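Local coordinates for protein putative 6-phosphogluconolactonase (Neisseria gonorrhoeae, PDB 3LHI) that probably hydrolyses 6-phosphogluconolactone to 6-phosphogluconate, the second step in the oxidative stage of the pentose phosphate pathway, at residues A39-N51 / N81-K93. Numbering follows the deposited sequence. Where two conformers were deposited one is given.
Sequences AVSGGRSPIAFFN and NTGLVREYLLKNK. With EDO (1,2-ethanediol), chain C.
Ile47 lies against the ring of Tyr88, its CG2 methyl 3.7 Å from the ring centroid and 22° off the normal, a CH-pi contact over one face. The opposite face carries CG of Glu87, so the ring is held between two aliphatic groups. Its hydroxyl OH accepts a hydrogen bond from NH1 of Arg44 at 3.1 Å, with guanidinium and ring planes nearly perpendicular (85°). Arg44 gets there because its chain bends at both chi2 and chi3, folding the guanidinium back over Ile47 CD1, which sits above its centre.

Deeper in, Phe50 takes Leu84 CD2, in the conformer modelled here, at its ring edge, in plane, while Leu89 CD2 lies over one face and the carbonyl O of Pro46 over the other, both toward the rim. Val85 CG2 touches both Phe50 CE2 and, at 3.7 Å, Val40 CG2. This is the Rossmann-like arrangement of the glucosamine-6-phosphate isomerase/6-phosphogluconolactonase family: parallel strand 36-40 runs through a glycine-containing loop into helix 47-54, and the axis of its 47-51 part crosses that of helix 81-88 at -46°.

At that loop the same conformer of Leu84 brings CD2 to Gly42 CA, and Gly42 CA also faces Asn81 OD1 at 3.8 Å. A water lies between the N-H of Gly43 and OD1 of Asn81, but both distances are unusually short and the bridge is doubtful; ND2 of Asn81 is tied to the backbone O of Asp69.

At the far end Lys91 joins the two segments. NZ donates to Asn51 OD1 at 2.9 Å and to Tyr88 O at 3.0 Å, the latter from above the carbonyl plane. The reach comes from a chain extended beyond CG. Beside them, Asn92 ND2 bonds to Ser54 OG.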
loop_
_atom_site.group_PDB
_atom_site.type_symbol
_atom_site.label_atom_id
_atom_site.label_comp_id
_atom_site.label_asym_id
_atom_site.label_seq_id
_atom_site.Cartn_x
_atom_site.Cartn_y
_atom_site.Cartn_z
ATOM N N ALA A 39 -1.636 -6.334 -0.128
ATOM C CA ALA A 39 -2.044 -4.969 0.214
ATOM C C ALA A 39 -1.484 -4.058 -0.884
ATOM O O ALA A 39 -0.310 -4.134 -1.241
ATOM C CB ALA A 39 -1.508 -4.559 1.618
ATOM N N VAL A 40 -2.351 -3.188 -1.420
ATOM C CA VAL A 40 -1.965 -2.239 -2.451
ATOM C C VAL A 40 -2.197 -0.799 -1.986
ATOM O O VAL A 40 -2.995 -0.531 -1.095
ATOM C CB VAL A 40 -2.748 -2.500 -3.776
ATOM C CG1 VAL A 40 -2.481 -3.950 -4.270
ATOM C CG2 VAL A 40 -4.260 -2.250 -3.606
ATOM N N SER A 41 -1.494 0.093 -2.677
ATOM C CA SER A 41 -1.622 1.529 -2.463
ATOM C C SER A 41 -2.455 2.157 -3.581
ATOM O O SER A 41 -2.552 1.603 -4.684
ATOM C CB SER A 41 -0.241 2.165 -2.344
ATOM O OG SER A 41 0.463 1.641 -1.223
ATOM N N GLY A 42 -2.980 3.356 -3.323
ATOM C CA GLY A 42 -3.839 4.041 -4.266
ATOM C C GLY A 42 -3.125 5.103 -5.040
ATOM O O GLY A 42 -1.940 5.033 -5.323
ATOM N N GLY A 43 -3.884 6.113 -5.488
ATOM C CA GLY A 43 -3.384 7.044 -6.476
ATOM C C GLY A 43 -3.424 6.530 -7.897
ATOM O O GLY A 43 -3.849 5.381 -8.154
ATOM N N ARG A 44 -2.886 7.338 -8.818
ATOM C CA ARG A 44 -2.831 6.972 -10.256
ATOM C C ARG A 44 -1.711 6.102 -10.679
ATOM O O ARG A 44 -1.867 5.305 -11.640
ATOM C CB ARG A 44 -2.747 8.249 -11.124
ATOM C CG ARG A 44 -3.876 9.145 -10.870
ATOM C CD ARG A 44 -5.267 8.638 -11.217
ATOM N NE ARG A 44 -5.307 8.096 -12.580
ATOM C CZ ARG A 44 -6.393 7.520 -13.113
ATOM N NH1 ARG A 44 -7.536 7.398 -12.450
ATOM N NH2 ARG A 44 -6.294 7.019 -14.337
ATOM N N SER A 45 -0.574 6.191 -10.032
ATOM C CA SER A 45 0.569 5.521 -10.566
ATOM C C SER A 45 0.412 3.992 -10.623
ATOM O O SER A 45 1.065 3.413 -11.469
ATOM C CB SER A 45 1.855 5.904 -9.859
ATOM O OG SER A 45 1.689 5.616 -8.547
ATOM N N PRO A 46 -0.356 3.317 -9.689
ATOM C CA PRO A 46 -0.368 1.853 -9.800
ATOM C C PRO A 46 -1.454 1.280 -10.722
ATOM O O PRO A 46 -1.546 0.091 -10.813
ATOM C CB PRO A 46 -0.621 1.395 -8.354
ATOM C CG PRO A 46 -1.384 2.477 -7.772
ATOM C CD PRO A 46 -0.982 3.748 -8.424
ATOM N N ILE A 47 -2.275 2.109 -11.336
ATOM C CA ILE A 47 -3.425 1.627 -12.101
ATOM C C ILE A 47 -3.016 0.682 -13.246
ATOM O O ILE A 47 -3.649 -0.380 -13.436
ATOM C CB ILE A 47 -4.265 2.779 -12.581
ATOM C CG1 ILE A 47 -4.901 3.471 -11.360
ATOM C CG2 ILE A 47 -5.285 2.306 -13.542
ATOM C CD1 ILE A 47 -5.549 4.782 -11.695
ATOM N N ALA A 48 -2.019 1.020 -14.045
ATOM C CA ALA A 48 -1.652 0.125 -15.158
ATOM C C ALA A 48 -1.195 -1.228 -14.602
ATOM O O ALA A 48 -1.481 -2.296 -15.160
ATOM C CB ALA A 48 -0.584 0.773 -16.020
ATOM N N PHE A 49 -0.472 -1.188 -13.471
ATOM C CA PHE A 49 -0.042 -2.393 -12.745
ATOM C C PHE A 49 -1.268 -3.191 -12.295
ATOM O O PHE A 49 -1.300 -4.403 -12.487
ATOM C CB PHE A 49 0.853 -1.971 -11.592
ATOM C CG PHE A 49 0.820 -2.918 -10.411
ATOM C CD1 PHE A 49 1.284 -4.211 -10.484
ATOM C CD2 PHE A 49 0.333 -2.481 -9.195
ATOM C CE1 PHE A 49 1.219 -5.047 -9.380
ATOM C CE2 PHE A 49 0.301 -3.293 -8.101
ATOM C CZ PHE A 49 0.730 -4.571 -8.189
ATOM N N PHE A 50 -2.257 -2.545 -11.704
ATOM C CA PHE A 50 -3.452 -3.224 -11.291
ATOM C C PHE A 50 -4.088 -3.941 -12.488
ATOM O O PHE A 50 -4.575 -5.079 -12.367
ATOM C CB PHE A 50 -4.489 -2.259 -10.733
ATOM C CG PHE A 50 -4.185 -1.651 -9.375
ATOM C CD1 PHE A 50 -3.189 -2.104 -8.566
ATOM C CD2 PHE A 50 -4.961 -0.602 -8.945
ATOM C CE1 PHE A 50 -2.967 -1.498 -7.315
ATOM C CE2 PHE A 50 -4.732 0.008 -7.707
ATOM C CZ PHE A 50 -3.746 -0.476 -6.907
ATOM N N ASN A 51 -4.213 -3.233 -13.611
ATOM C CA ASN A 51 -4.848 -3.827 -14.770
ATOM C C ASN A 51 -4.092 -5.084 -15.231
ATOM O O ASN A 51 -4.711 -6.126 -15.504
ATOM C CB ASN A 51 -4.994 -2.784 -15.879
ATOM C CG ASN A 51 -5.682 -3.340 -17.093
ATOM O OD1 ASN A 51 -6.858 -3.704 -17.019
ATOM N ND2 ASN A 51 -4.923 -3.471 -18.171
ATOM N N ASN A 81 -9.842 4.978 -1.927
ATOM C CA ASN A 81 -8.976 3.984 -2.519
ATOM C C ASN A 81 -9.721 2.660 -2.736
ATOM O O ASN A 81 -9.370 1.902 -3.640
ATOM C CB ASN A 81 -7.738 3.712 -1.650
ATOM C CG ASN A 81 -6.747 4.880 -1.609
ATOM O OD1 ASN A 81 -6.767 5.740 -2.506
ATOM N ND2 ASN A 81 -5.829 4.859 -0.610
ATOM N N THR A 82 -10.723 2.364 -1.901
ATOM C CA THR A 82 -11.576 1.206 -2.109
ATOM C C THR A 82 -12.248 1.293 -3.460
ATOM O O THR A 82 -12.246 0.333 -4.262
ATOM C CB THR A 82 -12.611 1.106 -0.997
ATOM O OG1 THR A 82 -11.919 0.864 0.251
ATOM C CG2 THR A 82 -13.596 -0.069 -1.254
ATOM N N GLY A 83 -12.796 2.466 -3.774
ATOM C CA GLY A 83 -13.407 2.653 -5.089
ATOM C C GLY A 83 -12.421 2.503 -6.237
ATOM O O GLY A 83 -12.724 1.914 -7.266
ATOM N N LEU A 84 -11.226 3.043 -6.036
ATOM C CA LEU A 84 -10.122 2.927 -6.996
ATOM C C LEU A 84 -9.882 1.481 -7.323
ATOM O O LEU A 84 -9.948 1.109 -8.496
ATOM C CB LEU A 84 -8.823 3.545 -6.446
ATOM C CG LEU A 84 -7.603 3.372 -7.333
ATOM C CD1 LEU A 84 -7.644 4.452 -8.433
ATOM C CD2 LEU A 84 -6.326 3.409 -6.414
ATOM N N VAL A 85 -9.590 0.685 -6.279
ATOM C CA VAL A 85 -9.242 -0.698 -6.416
ATOM C C VAL A 85 -10.395 -1.509 -7.049
ATOM O O VAL A 85 -10.161 -2.398 -7.888
ATOM C CB VAL A 85 -8.756 -1.271 -5.077
ATOM C CG1 VAL A 85 -8.603 -2.782 -5.117
ATOM C CG2 VAL A 85 -7.427 -0.602 -4.698
ATOM N N ARG A 86 -11.626 -1.197 -6.693
ATOM C CA ARG A 86 -12.761 -1.849 -7.308
ATOM C C ARG A 86 -12.818 -1.539 -8.806
ATOM O O ARG A 86 -13.125 -2.426 -9.588
ATOM C CB ARG A 86 -14.037 -1.469 -6.603
ATOM C CG ARG A 86 -14.177 -2.242 -5.298
ATOM C CD ARG A 86 -15.325 -1.701 -4.436
ATOM N NE ARG A 86 -15.529 -2.559 -3.280
ATOM C CZ ARG A 86 -16.299 -2.256 -2.250
ATOM N NH1 ARG A 86 -16.869 -1.094 -2.173
ATOM N NH2 ARG A 86 -16.491 -3.161 -1.283
ATOM N N GLU A 87 -12.496 -0.318 -9.191
ATOM C CA GLU A 87 -12.587 0.086 -10.605
ATOM C C GLU A 87 -11.486 -0.620 -11.405
ATOM O O GLU A 87 -11.744 -1.068 -12.522
ATOM C CB GLU A 87 -12.468 1.593 -10.754
ATOM C CG GLU A 87 -12.497 2.079 -12.214
ATOM C CD GLU A 87 -12.710 3.553 -12.417
ATOM O OE1 GLU A 87 -12.656 4.341 -11.446
ATOM O OE2 GLU A 87 -12.965 3.916 -13.583
ATOM N N TYR A 88 -10.262 -0.672 -10.892
ATOM C CA TYR A 88 -9.134 -1.039 -11.714
ATOM C C TYR A 88 -8.490 -2.365 -11.444
ATOM O O TYR A 88 -7.779 -2.865 -12.294
ATOM C CB TYR A 88 -8.100 0.081 -11.675
ATOM C CG TYR A 88 -8.531 1.442 -12.211
ATOM C CD1 TYR A 88 -8.649 1.673 -13.570
ATOM C CD2 TYR A 88 -8.750 2.510 -11.348
ATOM C CE1 TYR A 88 -8.959 2.906 -14.043
ATOM C CE2 TYR A 88 -9.062 3.751 -11.835
ATOM C CZ TYR A 88 -9.112 3.938 -13.188
ATOM O OH TYR A 88 -9.379 5.239 -13.640
ATOM N N LEU A 89 -8.663 -2.918 -10.243
ATOM C CA LEU A 89 -8.030 -4.188 -9.884
ATOM C C LEU A 89 -9.007 -5.349 -9.749
ATOM O O LEU A 89 -8.685 -6.436 -10.200
ATOM C CB LEU A 89 -7.242 -4.004 -8.560
ATOM C CG LEU A 89 -6.497 -5.280 -8.058
ATOM C CD1 LEU A 89 -5.510 -5.875 -9.087
ATOM C CD2 LEU A 89 -5.751 -4.915 -6.717
ATOM N N LEU A 90 -10.143 -5.135 -9.101
ATOM C CA LEU A 90 -11.065 -6.249 -8.805
ATOM C C LEU A 90 -11.979 -6.500 -9.998
ATOM O O LEU A 90 -13.181 -6.238 -9.971
ATOM C CB LEU A 90 -11.853 -5.985 -7.538
ATOM C CG LEU A 90 -11.014 -5.752 -6.266
ATOM C CD1 LEU A 90 -11.925 -5.472 -5.091
ATOM C CD2 LEU A 90 -10.041 -6.899 -5.960
ATOM N N LYS A 91 -11.350 -7.014 -11.034
ATOM C CA LYS A 91 -11.940 -7.236 -12.364
ATOM C C LYS A 91 -11.110 -8.319 -12.999
ATOM O O LYS A 91 -10.041 -8.689 -12.538
ATOM C CB LYS A 91 -11.930 -5.967 -13.199
ATOM C CG LYS A 91 -10.568 -5.529 -13.554
ATOM C CD LYS A 91 -10.555 -4.223 -14.335
ATOM C CE LYS A 91 -9.126 -4.021 -14.928
ATOM N NZ LYS A 91 -8.732 -2.621 -15.149
ATOM N N ASN A 92 -11.574 -8.823 -14.166
ATOM C CA ASN A 92 -10.867 -9.908 -14.842
ATOM C C ASN A 92 -10.699 -11.079 -13.837
ATOM O O ASN A 92 -11.620 -11.328 -13.068
ATOM C CB ASN A 92 -9.550 -9.435 -15.455
ATOM C CG ASN A 92 -9.743 -8.373 -16.515
ATOM O OD1 ASN A 92 -10.632 -8.481 -17.366
ATOM N ND2 ASN A 92 -8.906 -7.336 -16.471
ATOM N N LYS A 93 -9.577 -11.784 -13.860
ATOM C CA LYS A 93 -9.426 -12.945 -13.019
ATOM C C LYS A 93 -9.423 -12.537 -11.511
ATOM O O LYS A 93 -9.893 -13.284 -10.670
ATOM C CB LYS A 93 -8.130 -13.680 -13.360
ATOM C CG LYS A 93 -7.993 -14.138 -14.829
ATOM C CD LYS A 93 -8.898 -15.163 -15.157
ATOM C CE LYS A 93 -8.447 -15.893 -16.512
ATOM N NZ LYS A 93 -9.460 -16.859 -16.934
HETATM C C1 EDO C . -13.195 6.658 -7.724
HETATM O O1 EDO C . -12.702 7.858 -8.397
HETATM C C2 EDO C . -13.011 5.338 -8.497
HETATM O O2 EDO C . -11.692 5.170 -9.061
HETATM O O HOH W 1 -5.714 7.343 -4.133
#